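Polysaccharide deacetylase (Streptococcus pyogenes, PDB 6DQ3) removes N-acetyl groups from the cell wall linkage unit of streptococcal rhamnopolysaccharides, as a zinc-dependent deacetylase of carbohydrate esterase family 4. Local coordinates at residues F83-Y88 with E122-M128; Q131-H137 with T167-P173; M152-K156 with R187-K191. All blocks are in the same frame, centred on the assembly; numbering follows the deposited sequence.

Contact 1: residues F83-Y88 with E122-M128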
loop_
_atom_site.group_PDB
_atom_site.type_symbol
_atom_site.label_atom_id
_atom_site.label_comp_id
_atom_site.label_asym_id
_atom_site.label_seq_id
_atom_site.Cartn_x
_atom_site.Cartn_y
_atom_site.Cartn_z
ATOM N N PHE A 83 0.087 -0.098 12.090
ATOM C CA PHE A 83 -0.905 -0.664 11.179
ATOM C C PHE A 83 -1.708 -1.761 11.871
ATOM O O PHE A 83 -2.926 -1.866 11.686
ATOM C CB PHE A 83 -0.240 -1.205 9.907
ATOM C CG PHE A 83 -1.222 -1.786 8.927
ATOM C CD1 PHE A 83 -1.936 -0.965 8.067
ATOM C CD2 PHE A 83 -1.458 -3.153 8.888
ATOM C CE1 PHE A 83 -2.856 -1.501 7.176
ATOM C CE2 PHE A 83 -2.371 -3.690 8.001
ATOM C CZ PHE A 83 -3.073 -2.865 7.149
ATOM N N TYR A 84 -1.047 -2.576 12.695
ATOM C CA TYR A 84 -1.747 -3.608 13.454
ATOM C C TYR A 84 -2.451 -3.042 14.682
ATOM O O TYR A 84 -3.577 -3.450 14.996
ATOM C CB TYR A 84 -0.757 -4.691 13.875
ATOM C CG TYR A 84 -1.340 -5.793 14.719
ATOM C CD1 TYR A 84 -2.148 -6.769 14.157
ATOM C CD2 TYR A 84 -1.050 -5.882 16.075
ATOM C CE1 TYR A 84 -2.671 -7.789 14.922
ATOM C CE2 TYR A 84 -1.563 -6.903 16.848
ATOM C CZ TYR A 84 -2.375 -7.853 16.266
ATOM O OH TYR A 84 -2.894 -8.873 17.026
ATOM N N ASN A 85 -1.805 -2.119 15.400
ATOM C CA ASN A 85 -2.377 -1.642 16.654
ATOM C C ASN A 85 -3.497 -0.632 16.438
ATOM O O ASN A 85 -4.434 -0.572 17.239
ATOM C CB ASN A 85 -1.309 -0.986 17.536
ATOM C CG ASN A 85 -0.327 -1.980 18.122
ATOM O OD1 ASN A 85 -0.649 -3.149 18.336
ATOM N ND2 ASN A 85 0.881 -1.507 18.404
ATOM N N VAL A 86 -3.413 0.178 15.386
ATOM C CA VAL A 86 -4.324 1.303 15.224
ATOM C C VAL A 86 -5.170 1.149 13.964
ATOM O O VAL A 86 -6.402 1.126 14.039
ATOM C CB VAL A 86 -3.536 2.629 15.210
ATOM C CG1 VAL A 86 -4.475 3.820 15.161
ATOM C CG2 VAL A 86 -2.616 2.717 16.429
ATOM N N ALA A 87 -4.525 1.027 12.803
ATOM C CA ALA A 87 -5.279 1.038 11.551
ATOM C C ALA A 87 -6.173 -0.192 11.417
ATOM O O ALA A 87 -7.330 -0.081 10.996
ATOM C CB ALA A 87 -4.321 1.140 10.363
ATOM N N TYR A 88 -5.650 -1.369 11.758
ATOM C CA TYR A 88 -6.373 -2.618 11.518
ATOM C C TYR A 88 -7.706 -2.691 12.251
ATOM O O TYR A 88 -8.710 -3.086 11.630
ATOM C CB TYR A 88 -5.440 -3.780 11.888
ATOM C CG TYR A 88 -6.052 -5.152 11.830
ATOM C CD1 TYR A 88 -6.614 -5.631 10.656
ATOM C CD2 TYR A 88 -6.058 -5.974 12.944
ATOM C CE1 TYR A 88 -7.176 -6.886 10.602
ATOM C CE2 TYR A 88 -6.620 -7.227 12.902
ATOM C CZ TYR A 88 -7.177 -7.680 11.727
ATOM O OH TYR A 88 -7.732 -8.933 11.678
ATOM N N GLU A 122 -2.768 -13.311 11.128
ATOM C CA GLU A 122 -4.059 -12.955 11.707
ATOM C C GLU A 122 -4.823 -12.017 10.783
ATOM O O GLU A 122 -6.009 -12.227 10.504
ATOM C CB GLU A 122 -3.862 -12.304 13.081
ATOM C CG GLU A 122 -5.150 -11.777 13.704
ATOM C CD GLU A 122 -4.928 -10.933 14.960
ATOM O OE1 GLU A 122 -3.819 -10.966 15.536
ATOM O OE2 GLU A 122 -5.878 -10.231 15.366
ATOM N N MET A 123 -4.147 -10.977 10.288
ATOM C CA MET A 123 -4.828 -9.930 9.536
ATOM C C MET A 123 -5.283 -10.411 8.162
ATOM O O MET A 123 -6.281 -9.909 7.636
ATOM C CB MET A 123 -3.909 -8.715 9.398
ATOM C CG MET A 123 -3.737 -7.920 10.690
ATOM S SD MET A 123 -2.817 -6.377 10.485
ATOM C CE MET A 123 -1.136 -6.974 10.384
ATOM N N LYS A 124 -4.573 -11.377 7.570
ATOM C CA LYS A 124 -4.979 -11.896 6.267
ATOM C C LYS A 124 -6.349 -12.557 6.326
ATOM O O LYS A 124 -7.053 -12.617 5.311
ATOM C CB LYS A 124 -3.949 -12.900 5.746
ATOM C CG LYS A 124 -2.665 -12.282 5.229
ATOM C CD LYS A 124 -1.708 -13.347 4.696
ATOM C CE LYS A 124 -2.277 -14.072 3.478
ATOM N NZ LYS A 124 -1.291 -15.003 2.858
ATOM N N GLN A 125 -6.743 -13.072 7.490
ATOM C CA GLN A 125 -8.039 -13.725 7.611
ATOM C C GLN A 125 -9.183 -12.733 7.752
ATOM O O GLN A 125 -10.346 -13.150 7.729
ATOM C CB GLN A 125 -8.024 -14.686 8.799
ATOM C CG GLN A 125 -7.056 -15.842 8.618
ATOM C CD GLN A 125 -6.982 -16.738 9.832
ATOM O OE1 GLN A 125 -7.258 -16.308 10.950
ATOM N NE2 GLN A 125 -6.607 -17.993 9.619
ATOM N N VAL A 126 -8.889 -11.440 7.878
ATOM C CA VAL A 126 -9.937 -10.435 8.010
ATOM C C VAL A 126 -9.651 -9.274 7.066
ATOM O O VAL A 126 -9.756 -8.104 7.452
ATOM C CB VAL A 126 -10.065 -9.950 9.468
ATOM C CG1 VAL A 126 -11.367 -9.181 9.670
ATOM C CG2 VAL A 126 -9.983 -11.133 10.430
ATOM N N GLY A 127 -9.257 -9.588 5.831
ATOM C CA GLY A 127 -9.302 -8.636 4.741
ATOM C C GLY A 127 -7.989 -7.992 4.347
ATOM O O GLY A 127 -7.953 -7.295 3.324
ATOM N N MET A 128 -6.919 -8.187 5.107
ATOM C CA MET A 128 -5.677 -7.480 4.834
ATOM C C MET A 128 -4.771 -8.283 3.902
ATOM O O MET A 128 -4.751 -9.515 3.926
ATOM C CB MET A 128 -4.933 -7.172 6.133
ATOM C CG MET A 128 -5.757 -6.425 7.167
ATOM S SD MET A 128 -6.503 -4.915 6.520
ATOM C CE MET A 128 -8.243 -5.247 6.794
HETATM O O HOH W 1 -8.113 -10.042 14.109
#
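Glu122, on helix 117-124, reaches the tyrosines of helix 81-93 with its carboxylate. Tyr84 OH donates a hydrogen bond to Glu122 OE1 at 2.7 Å. The other oxygen takes a water-mediated route: water 1 lies 2.6 Å from Glu122 OE2, to which it donates, and 2.7 Å from Tyr88 OH. Both phenol groups are thus tied to one acid at the outer margin of the contact. Met123 fills the space between three aromatic rings. Met123 CG sits almost on the normal of the Tyr88 ring, 3.4 Å from the centroid, as a CH-pi contact. Met123 SD lies 3.7 Å from Phe83 CE2, a Met-aromatic contact, and 3.8 Å from Tyr84 CD1, at the ring edge. Val126 adds a small patch, with Val126 CB 3.4 Å from Tyr88 OH. Past Gly127 the chain turns into the next strand. Met128 closes the inner side. Met128 CG is 3.7 Å from Tyr88 CD1, and Met128 SD is 4.0 Å from Phe83 CZ. The contact packs helix 81-93 against the link from helix 117-124 to strand 128-132, with Phe83 also meeting Phe130 and, edge-to-face, Phe76.

Contact 2: residues Q131-H137 with T167-P173. With ZN (zinc ion), chain D; EDO (1,2-ethanediol), chain H.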
loop_
_atom_site.group_PDB
_atom_site.type_symbol
_atom_site.label_atom_id
_atom_site.label_comp_id
_atom_site.label_asym_id
_atom_site.label_seq_id
_atom_site.Cartn_x
_atom_site.Cartn_y
_atom_site.Cartn_z
ATOM N N GLN A 131 2.086 -7.129 0.765
ATOM C CA GLN A 131 2.833 -7.132 -0.474
ATOM C C GLN A 131 4.262 -6.659 -0.200
ATOM O O GLN A 131 4.696 -6.544 0.953
ATOM C CB GLN A 131 2.094 -6.282 -1.514
ATOM C CG GLN A 131 0.656 -6.751 -1.795
ATOM C CD GLN A 131 0.579 -8.144 -2.403
ATOM O OE1 GLN A 131 1.284 -8.454 -3.358
ATOM N NE2 GLN A 131 -0.273 -8.994 -1.840
ATOM N N ASP A 132 5.005 -6.398 -1.273
ATOM C CA ASP A 132 6.451 -6.268 -1.175
ATOM C C ASP A 132 6.904 -4.824 -1.028
ATOM O O ASP A 132 6.381 -3.921 -1.685
ATOM C CB ASP A 132 7.108 -6.887 -2.411
ATOM C CG ASP A 132 8.602 -7.001 -2.272
ATOM O OD1 ASP A 132 9.302 -5.997 -2.515
ATOM O OD2 ASP A 132 9.066 -8.091 -1.896
ATOM N N HIS A 133 7.893 -4.617 -0.147
ATOM C CA HIS A 133 8.543 -3.321 0.008
ATOM C C HIS A 133 10.048 -3.496 0.189
ATOM O O HIS A 133 10.686 -2.726 0.913
ATOM C CB HIS A 133 7.924 -2.551 1.177
ATOM C CG HIS A 133 8.069 -1.062 1.075
ATOM N ND1 HIS A 133 8.060 -0.383 -0.126
ATOM C CD2 HIS A 133 8.201 -0.120 2.037
ATOM C CE1 HIS A 133 8.197 0.912 0.102
ATOM N NE2 HIS A 133 8.286 1.097 1.409
ATOM N N THR A 134 10.614 -4.514 -0.474
ATOM C CA THR A 134 12.026 -4.887 -0.474
ATOM C C THR A 134 12.465 -5.487 0.858
ATOM O O THR A 134 11.711 -5.486 1.839
ATOM C CB THR A 134 12.950 -3.706 -0.809
ATOM O OG1 THR A 134 13.116 -2.873 0.343
ATOM C CG2 THR A 134 12.421 -2.892 -1.981
ATOM N N VAL A 135 13.695 -6.003 0.893
ATOM C CA VAL A 135 14.238 -6.576 2.120
ATOM C C VAL A 135 14.737 -5.480 3.050
ATOM O O VAL A 135 14.353 -5.419 4.223
ATOM C CB VAL A 135 15.367 -7.574 1.797
ATOM C CG1 VAL A 135 15.947 -8.147 3.093
ATOM C CG2 VAL A 135 14.888 -8.681 0.877
ATOM N N ASN A 136 15.593 -4.591 2.546
ATOM C CA ASN A 136 16.285 -3.621 3.379
ATOM C C ASN A 136 15.890 -2.175 3.101
ATOM O O ASN A 136 16.453 -1.267 3.718
ATOM C CB ASN A 136 17.800 -3.797 3.203
ATOM C CG ASN A 136 18.286 -5.166 3.667
ATOM O OD1 ASN A 136 18.211 -5.494 4.856
ATOM N ND2 ASN A 136 18.794 -5.967 2.732
ATOM N N HIS A 137 14.923 -1.938 2.210
ATOM C CA HIS A 137 14.434 -0.597 1.899
ATOM C C HIS A 137 15.535 0.304 1.351
ATOM O O HIS A 137 15.655 1.463 1.775
ATOM C CB HIS A 137 13.811 0.029 3.152
ATOM C CG HIS A 137 12.779 1.081 2.873
ATOM N ND1 HIS A 137 13.080 2.426 2.813
ATOM C CD2 HIS A 137 11.442 0.988 2.682
ATOM C CE1 HIS A 137 11.976 3.113 2.575
ATOM N NE2 HIS A 137 10.968 2.264 2.493
ATOM N N THR A 167 2.911 -13.259 -3.836
ATOM C CA THR A 167 2.962 -11.804 -3.795
ATOM C C THR A 167 3.027 -11.248 -5.209
ATOM O O THR A 167 3.854 -11.683 -6.017
ATOM C CB THR A 167 4.180 -11.347 -2.993
ATOM O OG1 THR A 167 4.164 -11.968 -1.698
ATOM C CG2 THR A 167 4.178 -9.836 -2.824
ATOM N N ILE A 168 2.162 -10.284 -5.517
ATOM C CA ILE A 168 2.068 -9.760 -6.876
ATOM C C ILE A 168 2.362 -8.275 -6.975
ATOM O O ILE A 168 2.503 -7.769 -8.099
ATOM C CB ILE A 168 0.685 -10.053 -7.498
ATOM C CG1 ILE A 168 -0.429 -9.367 -6.701
ATOM C CG2 ILE A 168 0.425 -11.547 -7.543
ATOM C CD1 ILE A 168 -1.743 -9.284 -7.457
ATOM N N ALA A 169 2.447 -7.547 -5.859
ATOM C CA ALA A 169 2.588 -6.101 -5.902
ATOM C C ALA A 169 3.815 -5.660 -5.124
ATOM O O ALA A 169 4.185 -6.269 -4.117
ATOM C CB ALA A 169 1.337 -5.404 -5.332
ATOM N N ILE A 170 4.436 -4.580 -5.599
ATOM C CA ILE A 170 5.581 -3.978 -4.929
ATOM C C ILE A 170 5.360 -2.474 -4.846
ATOM O O ILE A 170 4.756 -1.861 -5.735
ATOM C CB ILE A 170 6.912 -4.303 -5.656
ATOM C CG1 ILE A 170 8.104 -3.677 -4.926
ATOM C CG2 ILE A 170 6.848 -3.830 -7.108
ATOM C CD1 ILE A 170 9.452 -4.092 -5.479
ATOM N N ALA A 171 5.820 -1.886 -3.743
ATOM C CA ALA A 171 5.946 -0.439 -3.601
ATOM C C ALA A 171 7.435 -0.114 -3.544
ATOM O O ALA A 171 8.150 -0.652 -2.696
ATOM C CB ALA A 171 5.236 0.068 -2.341
ATOM N N TYR A 172 7.905 0.746 -4.443
ATOM C CA TYR A 172 9.331 1.076 -4.478
ATOM C C TYR A 172 9.677 2.006 -3.320
ATOM O O TYR A 172 8.958 2.986 -3.086
ATOM C CB TYR A 172 9.702 1.724 -5.813
ATOM C CG TYR A 172 9.201 0.908 -6.975
ATOM C CD1 TYR A 172 9.681 -0.375 -7.195
ATOM C CD2 TYR A 172 8.219 1.396 -7.822
ATOM C CE1 TYR A 172 9.206 -1.138 -8.221
ATOM C CE2 TYR A 172 7.745 0.640 -8.864
ATOM C CZ TYR A 172 8.239 -0.630 -9.058
ATOM O OH TYR A 172 7.771 -1.397 -10.091
ATOM N N PRO A 173 10.747 1.730 -2.568
ATOM C CA PRO A 173 11.099 2.614 -1.448
ATOM C C PRO A 173 11.295 4.049 -1.908
ATOM O O PRO A 173 12.040 4.327 -2.853
ATOM C CB PRO A 173 12.392 1.998 -0.900
ATOM C CG PRO A 173 12.239 0.535 -1.211
ATOM C CD PRO A 173 11.555 0.496 -2.566
HETATM ZN ZN ZN D . 8.994 2.864 2.474
HETATM C C1 EDO H . 16.631 -4.883 9.330
HETATM O O1 EDO H . 17.463 -4.575 10.452
HETATM C C2 EDO H . 17.471 -4.895 8.056
HETATM O O2 EDO H . 16.652 -5.370 6.988
HETATM O O HOH W 2 9.536 4.835 3.696
#
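Backbone hydrogen bonds join the segments at a single beta bridge, Asp132 with Ile170. Asp132 N donates to Ala169 O at 3.0 Å, and Ala171 N to Asp132 O at 2.9 Å. Side chains extend the pairing. Gln131 OE1 accepts from Ile168 N at 3.0 Å and from Ala169 N at 2.9 Å. His133 ND1 donates to Ala171 O at 2.6 Å, consistent with holding the ring so that NE2 faces the zinc. Zinc is held by His133 NE2 at 2.2 Å and His137 NE2 at 2.1 Å; Asp78 is the third protein ligand, giving the family's Asp-His-His site, and water 2 also binds. Within the loop, Asp132 OD1 takes Thr134 N at 2.8 Å, an Asx turn, while Asp132 OD2 hydrogen-bonds Ser155 OG. Thr134 OG1 takes His137 N at 2.8 Å, an ST motif. Pro173 CB lies over the His137 ring, 3.6 Å from the centroid, and Pro173 CG is 3.5 Å from Thr134 CG2. Strand 128-132 also pairs with strand 98-102, strand 169-171 with strand 192-198, and helix 145-162 packs on Ile170 and Thr167.

Contact 3: residues M152-K156 with R187-K191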
loop_
_atom_site.group_PDB
_atom_site.type_symbol
_atom_site.label_atom_id
_atom_site.label_comp_id
_atom_site.label_asym_id
_atom_site.label_seq_id
_atom_site.Cartn_x
_atom_site.Cartn_y
_atom_site.Cartn_z
ATOM N N MET A 152 14.279 -7.279 -4.473
ATOM C CA MET A 152 12.895 -7.487 -4.870
ATOM C C MET A 152 12.510 -8.959 -4.886
ATOM O O MET A 152 11.329 -9.285 -4.716
ATOM C CB MET A 152 12.652 -6.880 -6.256
ATOM C CG MET A 152 12.596 -5.354 -6.260
ATOM S SD MET A 152 12.071 -4.675 -7.850
ATOM C CE MET A 152 13.650 -4.543 -8.701
ATOM N N LYS A 153 13.480 -9.852 -5.085
ATOM C CA LYS A 153 13.205 -11.280 -5.184
ATOM C C LYS A 153 13.196 -11.965 -3.824
ATOM O O LYS A 153 12.281 -12.738 -3.524
ATOM C CB LYS A 153 14.248 -11.962 -6.077
ATOM C CG LYS A 153 14.127 -13.483 -6.130
ATOM C CD LYS A 153 15.223 -14.094 -6.993
ATOM C CE LYS A 153 14.894 -15.525 -7.404
ATOM N NZ LYS A 153 14.598 -16.399 -6.238
ATOM N N ASP A 154 14.226 -11.720 -3.010
ATOM C CA ASP A 154 14.342 -12.419 -1.735
ATOM C C ASP A 154 13.195 -12.059 -0.801
ATOM O O ASP A 154 12.771 -12.889 0.010
ATOM C CB ASP A 154 15.678 -12.092 -1.067
ATOM C CG ASP A 154 16.858 -12.780 -1.727
ATOM O OD1 ASP A 154 16.658 -13.570 -2.675
ATOM O OD2 ASP A 154 17.997 -12.525 -1.283
ATOM N N SER A 155 12.703 -10.823 -0.886
ATOM C CA SER A 155 11.583 -10.402 -0.052
ATOM C C SER A 155 10.282 -11.045 -0.514
ATOM O O SER A 155 9.467 -11.463 0.313
ATOM C CB SER A 155 11.473 -8.880 -0.075
ATOM O OG SER A 155 11.484 -8.395 -1.407
ATOM N N LYS A 156 10.073 -11.137 -1.830
ATOM C CA LYS A 156 8.906 -11.846 -2.346
ATOM C C LYS A 156 8.938 -13.310 -1.931
ATOM O O LYS A 156 7.922 -13.871 -1.505
ATOM C CB LYS A 156 8.844 -11.727 -3.871
ATOM C CG LYS A 156 7.833 -12.676 -4.522
ATOM C CD LYS A 156 7.563 -12.303 -5.974
ATOM C CE LYS A 156 6.901 -13.437 -6.750
ATOM N NZ LYS A 156 5.629 -13.906 -6.142
ATOM N N ARG A 187 10.256 -9.318 -14.671
ATOM C CA ARG A 187 10.850 -10.645 -14.806
ATOM C C ARG A 187 10.661 -11.478 -13.548
ATOM O O ARG A 187 10.662 -12.714 -13.617
ATOM C CB ARG A 187 12.341 -10.529 -15.128
ATOM C CG ARG A 187 12.649 -10.145 -16.563
ATOM C CD ARG A 187 14.103 -10.438 -16.924
ATOM N NE ARG A 187 15.046 -9.688 -16.101
ATOM C CZ ARG A 187 15.557 -8.506 -16.434
ATOM N NH1 ARG A 187 15.217 -7.930 -17.579
ATOM N NH2 ARG A 187 16.409 -7.900 -15.619
ATOM N N LEU A 188 10.518 -10.830 -12.396
ATOM C CA LEU A 188 10.256 -11.512 -11.138
ATOM C C LEU A 188 8.776 -11.806 -10.928
ATOM O O LEU A 188 8.396 -12.225 -9.833
ATOM C CB LEU A 188 10.785 -10.675 -9.974
ATOM C CG LEU A 188 12.295 -10.446 -9.934
ATOM C CD1 LEU A 188 12.669 -9.522 -8.795
ATOM C CD2 LEU A 188 13.011 -11.785 -9.807
ATOM N N ASN A 189 7.945 -11.577 -11.943
ATOM C CA ASN A 189 6.529 -11.930 -11.940
ATOM C C ASN A 189 5.695 -11.056 -11.011
ATOM O O ASN A 189 4.626 -11.480 -10.557
ATOM C CB ASN A 189 6.344 -13.413 -11.597
ATOM C CG ASN A 189 6.873 -14.342 -12.697
ATOM O OD1 ASN A 189 7.621 -15.286 -12.429
ATOM N ND2 ASN A 189 6.485 -14.069 -13.939
ATOM N N TYR A 190 6.154 -9.843 -10.713
ATOM C CA TYR A 190 5.267 -8.842 -10.143
ATOM C C TYR A 190 4.244 -8.402 -11.181
ATOM O O TYR A 190 4.564 -8.245 -12.360
ATOM C CB TYR A 190 6.058 -7.632 -9.666
ATOM C CG TYR A 190 6.788 -7.857 -8.373
ATOM C CD1 TYR A 190 6.114 -7.816 -7.162
ATOM C CD2 TYR A 190 8.149 -8.103 -8.360
ATOM C CE1 TYR A 190 6.778 -8.016 -5.973
ATOM C CE2 TYR A 190 8.819 -8.307 -7.188
ATOM C CZ TYR A 190 8.130 -8.260 -5.989
ATOM O OH TYR A 190 8.794 -8.462 -4.807
ATOM N N LYS A 191 3.010 -8.191 -10.738
ATOM C CA LYS A 191 1.932 -7.762 -11.621
ATOM C C LYS A 191 1.595 -6.289 -11.467
ATOM O O LYS A 191 1.124 -5.664 -12.428
ATOM C CB LYS A 191 0.672 -8.591 -11.351
ATOM C CG LYS A 191 0.855 -10.093 -11.543
ATOM C CD LYS A 191 1.256 -10.416 -12.975
ATOM C CE LYS A 191 1.497 -11.908 -13.187
ATOM N NZ LYS A 191 1.889 -12.204 -14.597
#
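Tyr190 points its ring at helix 145-162 with chi1 near -76° (m). This places the hydroxyl at the helix backbone, where Tyr190 OH donates to Met152 O at 2.7 Å. Lys156 runs extended, t at chi1 to chi3, and lays its CD over one face of the Tyr190 ring. Lys156 CB is 3.4 Å from Tyr190 OH, and Lys156 CE 3.6 Å from Leu188 O. A final p rotamer at chi4 bends the amine, which forms a salt bridge with Asp160. Tyr190 gains its position from the end of helix 179-187. A Schellman motif closes that helix, with Asn189 at positive phi as the C-prime residue, and the chain then leads into strand 192-198. Leu188, just before Asn189, adopts the mt rotamer and projects toward helix 145-162. Leu188 CD1 is 3.7 Å from Met152 CB and Leu188 CD2 3.9 Å from Lys153 CB. Met152 directs its CB at this leucine, but its mtm side chain carries the thioether away, among Ile170, Thr181 and Ile184. Lys153 also turns off: its chain is t through chi3, and its amine pairs with Asp157 on the same helix. Ser155, with chi1 p, hydrogen-bonds through OG to Asp132.

In the fold
Contact 1 ends at Met128 and contact 2 opens at Gln131, so one strand, 128-132, links them, though their centres are 18 Å apart. Contact 2 carries two of the zinc ligands. Contact 1 is more distant from metal, with the Phe83 side chain about 13 Å from a bound zinc. Contacts 2 and 3 alternate along the chain and lie together, centres 8 Å apart. Asp132 OD2 meets Ser155 OG at 2.5 Å, a probable hydrogen bond that ties helix 145-162 to the strand leading to the zinc site. Ile168 O meets Lys191 N at 2.7 Å, also a probable hydrogen bond, which joins the loops before strands 169-171 and 192-198. Contacts 1 and 3 do not touch; their nearest atoms are about 10 Å apart.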